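Local coordinates for protein GH127 beta-L-arabinofuranoside (Geobacillus stearothermophilus, PDB 4QK0) that hydrolyses beta-L-arabinofuranosides as a family 127 glycoside hydrolase, probably releasing L-arabinose from beta-linked arabino-oligosaccharides, at residues Ala197-Tyr202 / Ala277-Lys282; Thr300-Tyr305 / Phe321-Pro326; Pro402-Trp407 / Trp633-Glu638; His439-Ser444 / Thr461-Asp466. One frame throughout, in Å; residues are numbered along the deposited sequence.

Contact 1. Residues Ala197-Tyr202 / Ala277-Lys282; sequences ALLKLY and AGLAAK
With CG anti to its carbonyl carbon (chi1 -59°) and the chain then extended, Leu199 sends its two methyls across to the neighbouring helix, where each finds a different partner. CD1 comes down on the bare backbone of Gly278, 3.6 Å from that residue's CA. A side chain at Gly278 would have pointed at this same methyl, so glycine suits the place: its missing CB lets the leucine press against the helix backbone. The other methyl, Leu199 CD2, meets Leu279 CD2 at 3.6 Å. Leu279 carries nearly the same pair of torsions, yet its chain crosses that of Leu199 at about a right angle, so the two leucines touch by single methyls. One turn further on, Tyr202 and Lys282 reach toward each other tip to tip. Lys282 CD lies 4.1 Å from Tyr202 CD2, an apolar touch by the methylene chain, while a bend at chi4 (-62°) turns the amine away to a salt bridge with Glu203. Lysine suits this partly exposed place, its methylenes lying by the ring and its amine reaching a carboxylate. The local axes stay 10.5 Å apart and their N-to-C directions differ by 40°. This pair of helices, 194-205 and 266-283, belongs to the catalytic domain, whose clan is that of the six-hairpin (alpha/alpha) barrels; helix 208-220 touches both Leu199 and Leu279, and helix 334-350 packs Arg346 against Leu199.

Contact 2. Residues Thr300-Tyr305 / Phe321-Pro326; sequences TKRQMY and FDFDLP
A type II beta turn, Phe321 to Asp324, docks against the chain where helix 286-302 gives way to loop in the catalytic domain, and Arg302, Leu325 and Tyr305 carry most of the join. The backbone of Arg302 takes part first: its O accepts from Phe323 N at 2.9 Å, fixing the turn there. Its side chain, extended from CG to NE, runs out between two residues of the turn. NH1 bonds Asp322 OD2 at 2.9 Å in a salt bridge that lies in the guanidinium plane but meets the carboxylate from above its own. Over one guanidinium face sits Phe323 CZ, the planes 31° apart, so arginine offers the turn both charge and a flat surface. Asp322 OD1 is held by Asn298. Leu325 points its side chain at the other segment, where branched methyls serve two neighbours: CD1 packs 3.6 Å from Met304 O, and CD2 stands over the centre of the Tyr305 ring in a CH-pi contact. The second subunit closes over this region, Tyr613 of that chain bonding Met304 O and packing on Leu325. At the far end of its ring, Tyr305 OH donates to a lone pair of Pro326 O, 2.8 Å away.

Contact 3. Residues Pro402-Trp407 / Trp633-Glu638; sequences PVRQKW and WCNRGE
Pro402 opens the contact with its carbonyl and its ring: its O lies 3.2 Å from Cys634 SG, while CB and CG lie side by side with the extended chain of Glu638. Val403 follows, its CG1 crossing that glutamate chain at about a right angle and touching both Glu638 CB, at 3.7 Å, and the carboxylate OE1. Arg404 carries the polar work. A water accepts from its backbone N and donates to Cys634 O at 2.7 Å. Its side chain, extended from CG to NE, brings the guanidinium end-on to one atom: NH1 and NH2 both donate to Trp633 O, at 3.0 and 2.9 Å. The acceptor lies near the guanidinium plane, but the bonds are bent, with N-H...O angles of 140° and 143°, as expected when both end nitrogens of one guanidinium share an oxygen. Asp373 forms a salt bridge with NH1, and Ser370 O accepts from NH2. An alanine in place of Arg404 removes both donors to Trp633 O, and would probably loosen the join of the two loops. Catalytic-domain loop and C-terminal-domain loop are held by a buried cation whose charge Asp373 probably balances, while Trp633 O and Ser370 O take further N-H groups.

Contact 4. Residues His439-Ser444 / Thr461-Asp466; sequences HLYVGS and TNYPWD
Tyr463 turns its CG anti to the backbone N (chi1 -157°), standing its ring up beside Tyr441 with one face toward that residue's CB. The fit is nearly axial: Tyr441 CB lies 3.7 Å from the centroid of the Tyr463 ring and 8° off its normal, a CH-pi contact. Tyr441 O lies 3.2 Å from Tyr463 CD1. Tyr441 takes a different first torsion, CG anti to the carbonyl carbon, which carries its own ring away from the second segment, and the rings meet obliquely, planes 58° apart. Each hydroxyl bonds outside the two segments, Tyr441 OH with Arg486 O and Tyr463 OH with Glu361 of helix 354-365; tyrosine suits both places because it pairs an apolar ring with a polar tip. In the middle domain, these loops lead into and out of neighbouring antiparallel strands, 444-450 and 453-461. Thr461 forms an ST turn as the chain leaves strand 453-461: with OG1 anti to the backbone N, it accepts from Tyr463 N at 3.1 Å, and Thr468 O is a further partner. That rotamer puts CG2 in the crowded position, 3.7 Å from Gly443 N. An alanine in place of Tyr463 takes away the ring over Tyr441 CB and the bond to Glu361, and would probably loosen the two loops. One water accepts from Gly443 N and donates to Thr461 O at 2.7 Å; a second donates to Tyr441 O.

Contacts 1 and 4 are buried, contacts 2 and 3 only partly so. Neither buried contact has a direct hydrogen bond across it: contact 1 packs two helices, and contact 4 bridges its loops with waters and a ring face; contacts 2 and 3 each use an arginine bonded directly to the other segment. Contacts 1 and 2 share the catalytic domain and are joined through the consecutive helices 266-283 and 286-302, though their nearest atoms are about 12 Å apart. Contact 3 ties that domain to the C-terminal one, and contact 4, in the middle domain, is nested inside the loop that contact 3 closes. Contact 2 alone is touched by the second subunit.

Contact 1. Residues Ala197-Tyr202 / Ala277-Lys282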
# COMPACT_ATOMS: atom_id res chain seq x y z
N ALA A 197 27.02 -19.97 -8.99
CA ALA A 197 28.33 -19.63 -9.41
C ALA A 197 29.24 -20.86 -9.45
O ALA A 197 29.97 -21.07 -10.39
CB ALA A 197 28.93 -18.59 -8.45
N LEU A 198 29.18 -21.66 -8.42
CA LEU A 198 29.90 -22.93 -8.38
C LEU A 198 29.58 -23.86 -9.54
O LEU A 198 30.47 -24.51 -10.04
CB LEU A 198 29.64 -23.66 -7.05
CG LEU A 198 30.36 -23.04 -5.87
CD1 LEU A 198 29.92 -23.65 -4.54
CD2 LEU A 198 31.88 -23.17 -6.01
N LEU A 199 28.35 -23.88 -10.02
CA LEU A 199 28.06 -24.66 -11.23
C LEU A 199 28.84 -24.15 -12.41
O LEU A 199 29.28 -24.92 -13.24
CB LEU A 199 26.57 -24.64 -11.62
CG LEU A 199 25.57 -25.14 -10.62
CD1 LEU A 199 24.15 -25.19 -11.21
CD2 LEU A 199 25.97 -26.54 -10.18
N LYS A 200 28.94 -22.84 -12.55
CA LYS A 200 29.66 -22.31 -13.69
C LYS A 200 31.13 -22.65 -13.57
O LYS A 200 31.80 -22.91 -14.56
CB LYS A 200 29.41 -20.79 -13.79
CG LYS A 200 28.23 -20.40 -14.71
CD LYS A 200 27.36 -19.24 -14.21
CE LYS A 200 26.93 -18.23 -15.29
NZ LYS A 200 27.55 -16.85 -15.10
N LEU A 201 31.65 -22.59 -12.37
CA LEU A 201 33.03 -22.86 -12.15
C LEU A 201 33.32 -24.35 -12.49
O LEU A 201 34.37 -24.69 -13.05
CB LEU A 201 33.41 -22.60 -10.70
CG LEU A 201 34.89 -22.70 -10.35
CD1 LEU A 201 35.72 -21.71 -11.12
CD2 LEU A 201 35.08 -22.50 -8.85
N TYR A 202 32.39 -25.23 -12.11
CA TYR A 202 32.45 -26.63 -12.48
C TYR A 202 32.47 -26.82 -14.00
O TYR A 202 33.28 -27.58 -14.49
CB TYR A 202 31.31 -27.40 -11.86
CG TYR A 202 31.17 -28.77 -12.45
CD1 TYR A 202 32.10 -29.79 -12.15
CD2 TYR A 202 30.15 -29.05 -13.33
CE1 TYR A 202 31.99 -31.06 -12.71
CE2 TYR A 202 30.03 -30.32 -13.91
CZ TYR A 202 30.95 -31.31 -13.60
OH TYR A 202 30.80 -32.54 -14.18
N ALA A 277 17.85 -25.72 -10.54
CA ALA A 277 17.59 -26.23 -11.89
C ALA A 277 18.86 -26.76 -12.57
O ALA A 277 18.82 -27.79 -13.24
CB ALA A 277 16.96 -25.17 -12.74
N GLY A 278 19.96 -26.03 -12.41
CA GLY A 278 21.27 -26.48 -12.87
C GLY A 278 21.70 -27.81 -12.23
O GLY A 278 22.16 -28.67 -12.93
N LEU A 279 21.52 -27.96 -10.93
CA LEU A 279 21.84 -29.18 -10.24
C LEU A 279 20.92 -30.34 -10.63
O LEU A 279 21.39 -31.43 -10.87
CB LEU A 279 21.76 -29.02 -8.76
CG LEU A 279 22.84 -28.14 -8.14
CD1 LEU A 279 22.40 -27.72 -6.74
CD2 LEU A 279 24.18 -28.85 -8.11
N ALA A 280 19.62 -30.10 -10.75
CA ALA A 280 18.74 -31.15 -11.25
C ALA A 280 19.20 -31.70 -12.61
O ALA A 280 19.12 -32.88 -12.85
CB ALA A 280 17.32 -30.65 -11.37
N ALA A 281 19.66 -30.82 -13.50
CA ALA A 281 20.12 -31.24 -14.81
C ALA A 281 21.39 -32.05 -14.72
O ALA A 281 21.49 -33.11 -15.29
CB ALA A 281 20.37 -30.02 -15.70
N LYS A 282 22.39 -31.50 -14.02
CA LYS A 282 23.67 -32.12 -13.99
C LYS A 282 23.67 -33.42 -13.19
O LYS A 282 24.39 -34.32 -13.56
CB LYS A 282 24.72 -31.14 -13.46
CG LYS A 282 24.93 -29.96 -14.40
CD LYS A 282 26.11 -29.11 -13.99
CE LYS A 282 26.08 -27.72 -14.61
NZ LYS A 282 26.16 -27.75 -16.09

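Contact 2. Residues Thr300-Tyr305 / Phe321-Pro326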
# COMPACT_ATOMS: atom_id res chain seq x y z
N THR A 300 5.44 -18.31 -12.28
CA THR A 300 5.13 -17.77 -13.58
C THR A 300 3.65 -17.83 -13.87
O THR A 300 3.20 -17.14 -14.76
CB THR A 300 5.89 -18.49 -14.74
OG1 THR A 300 5.49 -19.86 -14.82
CG2 THR A 300 7.33 -18.40 -14.52
N LYS A 301 2.91 -18.68 -13.19
CA LYS A 301 1.48 -18.70 -13.37
C LYS A 301 0.67 -18.05 -12.21
O LYS A 301 -0.55 -17.98 -12.28
CB LYS A 301 1.01 -20.12 -13.58
CG LYS A 301 1.58 -20.61 -14.93
CD LYS A 301 0.75 -21.57 -15.78
CE LYS A 301 1.52 -21.90 -17.07
NZ LYS A 301 2.79 -22.66 -16.79
N ARG A 302 1.33 -17.68 -11.13
CA ARG A 302 0.61 -17.07 -10.02
C ARG A 302 1.24 -15.87 -9.44
O ARG A 302 0.53 -15.14 -8.81
CB ARG A 302 0.35 -18.11 -8.93
CG ARG A 302 -0.40 -19.27 -9.50
CD ARG A 302 -0.98 -20.13 -8.46
NE ARG A 302 -1.93 -21.08 -9.02
CZ ARG A 302 -2.76 -21.81 -8.27
NH1 ARG A 302 -2.77 -21.66 -6.95
NH2 ARG A 302 -3.60 -22.66 -8.85
N GLN A 303 2.55 -15.66 -9.60
CA GLN A 303 3.22 -14.54 -8.92
C GLN A 303 4.14 -13.73 -9.81
O GLN A 303 5.16 -13.25 -9.38
CB GLN A 303 3.96 -14.99 -7.69
CG GLN A 303 3.04 -15.64 -6.65
CD GLN A 303 3.76 -15.78 -5.32
OE1 GLN A 303 4.01 -14.80 -4.62
NE2 GLN A 303 4.18 -17.01 -5.00
N MSE A 304 3.74 -13.55 -11.05
CA MSE A 304 4.51 -12.82 -12.00
C MSE A 304 3.67 -11.79 -12.69
O MSE A 304 2.56 -12.07 -13.09
CB MSE A 304 5.05 -13.78 -13.08
CG MSE A 304 5.95 -13.08 -14.05
SE MSE A 304 6.56 -14.24 -15.56
CE MSE A 304 4.92 -14.46 -16.50
N TYR A 305 4.24 -10.58 -12.88
CA TYR A 305 3.56 -9.49 -13.59
C TYR A 305 3.64 -9.70 -15.09
O TYR A 305 4.55 -10.34 -15.59
CB TYR A 305 4.20 -8.15 -13.19
CG TYR A 305 3.87 -7.69 -11.74
CD1 TYR A 305 2.70 -7.02 -11.46
CD2 TYR A 305 4.74 -7.93 -10.71
CE1 TYR A 305 2.39 -6.61 -10.18
CE2 TYR A 305 4.43 -7.53 -9.43
CZ TYR A 305 3.24 -6.83 -9.17
OH TYR A 305 2.92 -6.46 -7.85
N PHE A 321 1.91 -13.77 -2.30
CA PHE A 321 1.18 -15.03 -2.45
C PHE A 321 0.46 -15.03 -3.76
O PHE A 321 0.33 -13.99 -4.46
CB PHE A 321 0.23 -15.26 -1.22
CG PHE A 321 -0.80 -14.18 -1.04
CD1 PHE A 321 -2.02 -14.24 -1.72
CD2 PHE A 321 -0.51 -13.05 -0.28
CE1 PHE A 321 -2.96 -13.21 -1.62
CE2 PHE A 321 -1.46 -12.02 -0.16
CZ PHE A 321 -2.68 -12.12 -0.84
N ASP A 322 -0.13 -16.18 -4.08
CA ASP A 322 -0.79 -16.34 -5.37
C ASP A 322 -1.78 -15.24 -5.74
O ASP A 322 -2.68 -14.90 -4.98
CB ASP A 322 -1.52 -17.66 -5.40
CG ASP A 322 -0.55 -18.87 -5.30
OD1 ASP A 322 0.70 -18.69 -5.19
OD2 ASP A 322 -1.06 -20.01 -5.31
N PHE A 323 -1.60 -14.73 -6.94
CA PHE A 323 -2.50 -13.82 -7.58
C PHE A 323 -2.52 -12.38 -6.97
O PHE A 323 -3.34 -11.58 -7.40
CB PHE A 323 -3.91 -14.38 -7.61
CG PHE A 323 -4.04 -15.72 -8.28
CD1 PHE A 323 -3.77 -15.89 -9.63
CD2 PHE A 323 -4.53 -16.81 -7.56
CE1 PHE A 323 -3.98 -17.11 -10.25
CE2 PHE A 323 -4.74 -18.05 -8.18
CZ PHE A 323 -4.44 -18.20 -9.52
N ASP A 324 -1.65 -12.08 -6.00
CA ASP A 324 -1.51 -10.75 -5.39
C ASP A 324 -0.50 -9.93 -6.18
O ASP A 324 0.70 -9.96 -5.93
CB ASP A 324 -1.09 -10.85 -3.91
CG ASP A 324 -0.91 -9.47 -3.24
OD1 ASP A 324 -1.69 -8.58 -3.51
OD2 ASP A 324 0.01 -9.29 -2.43
N LEU A 325 -1.00 -9.23 -7.16
CA LEU A 325 -0.15 -8.53 -8.13
C LEU A 325 -0.60 -7.10 -8.38
O LEU A 325 -1.03 -6.74 -9.48
CB LEU A 325 -0.21 -9.31 -9.44
CG LEU A 325 0.46 -10.68 -9.34
CD1 LEU A 325 0.07 -11.51 -10.53
CD2 LEU A 325 1.98 -10.57 -9.24
N PRO A 326 -0.52 -6.28 -7.33
CA PRO A 326 -0.98 -4.88 -7.39
C PRO A 326 -0.03 -4.10 -8.27
O PRO A 326 1.17 -4.31 -8.22
CB PRO A 326 -0.92 -4.42 -5.96
CG PRO A 326 0.19 -5.27 -5.36
CD PRO A 326 -0.03 -6.62 -6.01

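Contact 3. Residues Pro402-Trp407 / Trp633-Glu638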
# COMPACT_ATOMS: atom_id res chain seq x y z
N PRO A 402 9.18 8.03 -9.53
CA PRO A 402 8.47 8.35 -10.77
C PRO A 402 9.38 8.66 -11.94
O PRO A 402 8.92 8.69 -13.06
CB PRO A 402 7.64 9.60 -10.40
CG PRO A 402 8.35 10.20 -9.24
CD PRO A 402 8.96 9.05 -8.47
N VAL A 403 10.66 8.92 -11.68
CA VAL A 403 11.63 9.01 -12.75
C VAL A 403 12.90 8.24 -12.41
O VAL A 403 13.16 7.95 -11.24
CB VAL A 403 12.02 10.49 -13.03
CG1 VAL A 403 10.78 11.24 -13.44
CG2 VAL A 403 12.72 11.16 -11.84
N ARG A 404 13.67 7.90 -13.44
CA ARG A 404 14.86 7.09 -13.25
C ARG A 404 15.93 7.99 -12.68
O ARG A 404 15.81 9.19 -12.77
CB ARG A 404 15.29 6.45 -14.58
CG ARG A 404 14.27 5.46 -15.19
CD ARG A 404 14.89 4.56 -16.29
NE ARG A 404 13.91 3.66 -16.88
CZ ARG A 404 13.05 4.01 -17.81
NH1 ARG A 404 13.06 5.22 -18.32
NH2 ARG A 404 12.11 3.17 -18.19
N GLN A 405 16.94 7.41 -12.07
CA GLN A 405 17.99 8.21 -11.48
C GLN A 405 19.30 7.44 -11.45
O GLN A 405 19.38 6.29 -11.92
CB GLN A 405 17.59 8.56 -10.05
CG GLN A 405 17.29 7.35 -9.20
CD GLN A 405 16.76 7.68 -7.80
OE1 GLN A 405 15.72 8.33 -7.64
NE2 GLN A 405 17.47 7.18 -6.79
N LYS A 406 20.36 8.05 -10.92
CA LYS A 406 21.53 7.25 -10.50
C LYS A 406 21.37 6.75 -9.07
O LYS A 406 20.66 7.35 -8.24
CB LYS A 406 22.82 8.03 -10.65
CG LYS A 406 23.21 8.19 -12.09
CD LYS A 406 22.60 9.45 -12.71
CE LYS A 406 23.68 10.53 -12.93
NZ LYS A 406 23.16 11.92 -13.12
N TRP A 407 22.05 5.63 -8.79
CA TRP A 407 22.01 4.97 -7.48
C TRP A 407 23.41 4.81 -6.89
O TRP A 407 24.44 4.95 -7.59
CB TRP A 407 21.31 3.60 -7.58
CG TRP A 407 19.91 3.72 -8.13
CD1 TRP A 407 19.55 3.79 -9.45
CD2 TRP A 407 18.71 3.83 -7.37
NE1 TRP A 407 18.19 3.94 -9.56
CE2 TRP A 407 17.64 3.97 -8.30
CE3 TRP A 407 18.42 3.82 -6.00
CZ2 TRP A 407 16.30 4.09 -7.91
CZ3 TRP A 407 17.08 3.95 -5.60
CH2 TRP A 407 16.04 4.07 -6.56
N TRP A 633 8.92 3.61 -21.36
CA TRP A 633 8.23 4.65 -20.60
C TRP A 633 9.24 5.46 -19.83
O TRP A 633 10.39 5.05 -19.64
CB TRP A 633 7.11 4.01 -19.69
CG TRP A 633 7.52 3.67 -18.29
CD1 TRP A 633 8.17 2.56 -17.88
CD2 TRP A 633 7.30 4.46 -17.12
NE1 TRP A 633 8.42 2.63 -16.55
CE2 TRP A 633 7.88 3.78 -16.05
CE3 TRP A 633 6.69 5.72 -16.89
CZ2 TRP A 633 7.85 4.28 -14.74
CZ3 TRP A 633 6.68 6.22 -15.62
CH2 TRP A 633 7.23 5.49 -14.54
N CYS A 634 8.83 6.66 -19.42
CA CYS A 634 9.64 7.57 -18.58
C CYS A 634 10.93 8.01 -19.26
O CYS A 634 11.91 8.29 -18.58
CB CYS A 634 9.95 6.94 -17.25
SG CYS A 634 10.23 8.09 -15.91
N ASN A 635 10.91 8.10 -20.58
CA ASN A 635 11.99 8.77 -21.30
C ASN A 635 11.59 10.16 -21.82
O ASN A 635 12.38 10.81 -22.44
CB ASN A 635 12.48 7.91 -22.48
CG ASN A 635 13.29 6.72 -21.99
OD1 ASN A 635 14.49 6.80 -21.78
ND2 ASN A 635 12.60 5.63 -21.76
N ARG A 636 10.37 10.60 -21.54
CA ARG A 636 9.88 11.89 -21.99
C ARG A 636 9.29 12.67 -20.83
O ARG A 636 8.34 13.36 -20.96
CB ARG A 636 8.86 11.65 -23.07
CG ARG A 636 9.50 11.00 -24.29
CD ARG A 636 8.48 10.53 -25.31
NE ARG A 636 7.54 9.56 -24.75
CZ ARG A 636 6.32 9.33 -25.23
NH1 ARG A 636 5.86 10.02 -26.27
NH2 ARG A 636 5.54 8.46 -24.64
N GLY A 637 9.94 12.58 -19.69
CA GLY A 637 9.59 13.33 -18.51
C GLY A 637 8.62 12.64 -17.58
O GLY A 637 7.93 11.68 -17.93
N GLU A 638 8.57 13.17 -16.38
CA GLU A 638 7.70 12.69 -15.33
C GLU A 638 6.23 12.77 -15.75
O GLU A 638 5.81 13.71 -16.43
CB GLU A 638 7.93 13.49 -14.06
CG GLU A 638 7.28 12.89 -12.83
CD GLU A 638 7.85 13.41 -11.51
OE1 GLU A 638 9.06 13.64 -11.39
OE2 GLU A 638 7.07 13.64 -10.57
O HOH W 1 13.62 8.66 -16.50

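Contact 4. Residues His439-Ser444 / Thr461-Asp466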
# COMPACT_ATOMS: atom_id res chain seq x y z
N HIS A 439 16.10 -19.96 -29.54
CA HIS A 439 15.20 -19.48 -28.48
C HIS A 439 14.65 -18.08 -28.79
O HIS A 439 13.45 -17.85 -28.65
CB HIS A 439 15.91 -19.34 -27.17
CG HIS A 439 16.45 -20.61 -26.64
ND1 HIS A 439 15.78 -21.80 -26.76
CD2 HIS A 439 17.60 -20.87 -25.99
CE1 HIS A 439 16.50 -22.75 -26.20
NE2 HIS A 439 17.60 -22.21 -25.71
N LEU A 440 15.53 -17.17 -29.21
CA LEU A 440 15.16 -15.76 -29.45
C LEU A 440 15.35 -15.38 -30.92
O LEU A 440 16.22 -15.94 -31.64
CB LEU A 440 16.03 -14.86 -28.60
CG LEU A 440 16.05 -15.14 -27.07
CD1 LEU A 440 16.98 -14.22 -26.33
CD2 LEU A 440 14.68 -15.00 -26.49
N TYR A 441 14.47 -14.50 -31.37
CA TYR A 441 14.47 -14.06 -32.73
C TYR A 441 15.12 -12.66 -32.78
O TYR A 441 14.55 -11.66 -32.45
CB TYR A 441 13.07 -14.12 -33.32
CG TYR A 441 12.64 -15.56 -33.42
CD1 TYR A 441 13.27 -16.42 -34.30
CD2 TYR A 441 11.68 -16.09 -32.58
CE1 TYR A 441 12.92 -17.77 -34.35
CE2 TYR A 441 11.33 -17.44 -32.63
CZ TYR A 441 11.96 -18.26 -33.55
OH TYR A 441 11.65 -19.59 -33.59
N VAL A 442 16.39 -12.69 -33.14
CA VAL A 442 17.30 -11.58 -33.01
C VAL A 442 18.23 -11.71 -34.19
O VAL A 442 18.82 -12.77 -34.39
CB VAL A 442 18.19 -11.70 -31.75
CG1 VAL A 442 19.17 -10.55 -31.70
CG2 VAL A 442 17.34 -11.72 -30.49
N GLY A 443 18.33 -10.64 -34.97
CA GLY A 443 19.28 -10.55 -36.07
C GLY A 443 20.66 -10.92 -35.57
O GLY A 443 21.18 -10.29 -34.67
N SER A 444 21.23 -12.00 -36.11
CA SER A 444 22.48 -12.57 -35.59
C SER A 444 22.99 -13.71 -36.45
O SER A 444 22.30 -14.21 -37.33
CB SER A 444 22.23 -13.14 -34.22
OG SER A 444 21.22 -14.14 -34.27
N THR A 461 15.93 -10.43 -39.39
CA THR A 461 14.57 -10.17 -38.89
C THR A 461 14.52 -8.78 -38.29
O THR A 461 15.55 -8.31 -37.76
CB THR A 461 14.15 -11.18 -37.81
OG1 THR A 461 12.77 -10.96 -37.45
CG2 THR A 461 15.04 -11.11 -36.61
N ASN A 462 13.37 -8.13 -38.40
CA ASN A 462 13.13 -6.85 -37.69
C ASN A 462 12.37 -7.05 -36.36
O ASN A 462 11.89 -6.09 -35.78
CB ASN A 462 12.33 -5.85 -38.54
CG ASN A 462 13.02 -5.50 -39.85
OD1 ASN A 462 12.37 -5.42 -40.89
ND2 ASN A 462 14.35 -5.33 -39.82
N TYR A 463 12.29 -8.29 -35.90
CA TYR A 463 11.79 -8.60 -34.58
C TYR A 463 12.53 -7.71 -33.59
O TYR A 463 13.75 -7.53 -33.71
CB TYR A 463 12.06 -10.03 -34.30
CG TYR A 463 11.22 -10.78 -33.26
CD1 TYR A 463 11.55 -10.76 -31.91
CD2 TYR A 463 10.23 -11.67 -33.67
CE1 TYR A 463 10.85 -11.52 -31.01
CE2 TYR A 463 9.55 -12.44 -32.76
CZ TYR A 463 9.86 -12.37 -31.45
OH TYR A 463 9.14 -13.14 -30.56
N PRO A 464 11.80 -7.15 -32.59
CA PRO A 464 10.43 -7.47 -32.23
C PRO A 464 9.36 -6.70 -32.92
O PRO A 464 8.17 -6.91 -32.61
CB PRO A 464 10.42 -7.15 -30.74
CG PRO A 464 11.33 -6.00 -30.63
CD PRO A 464 12.43 -6.26 -31.62
N TRP A 465 9.71 -5.83 -33.86
CA TRP A 465 8.70 -4.95 -34.53
C TRP A 465 7.92 -5.67 -35.58
O TRP A 465 6.84 -5.20 -35.98
CB TRP A 465 9.35 -3.69 -35.10
CG TRP A 465 10.19 -3.04 -34.09
CD1 TRP A 465 11.50 -2.76 -34.18
CD2 TRP A 465 9.76 -2.59 -32.81
NE1 TRP A 465 11.94 -2.21 -33.02
CE2 TRP A 465 10.89 -2.07 -32.17
CE3 TRP A 465 8.53 -2.57 -32.15
CZ2 TRP A 465 10.84 -1.53 -30.89
CZ3 TRP A 465 8.48 -2.05 -30.84
CH2 TRP A 465 9.63 -1.54 -30.23
N ASP A 466 8.43 -6.81 -36.03
CA ASP A 466 7.80 -7.57 -37.10
C ASP A 466 8.09 -9.07 -36.89
O ASP A 466 9.16 -9.43 -36.37
CB ASP A 466 8.36 -7.05 -38.43
CG ASP A 466 7.99 -7.90 -39.59
OD1 ASP A 466 6.84 -7.81 -40.03
OD2 ASP A 466 8.85 -8.70 -40.02
O HOH W 2 14.77 -9.22 -31.31
O HOH W 3 16.41 -8.24 -35.19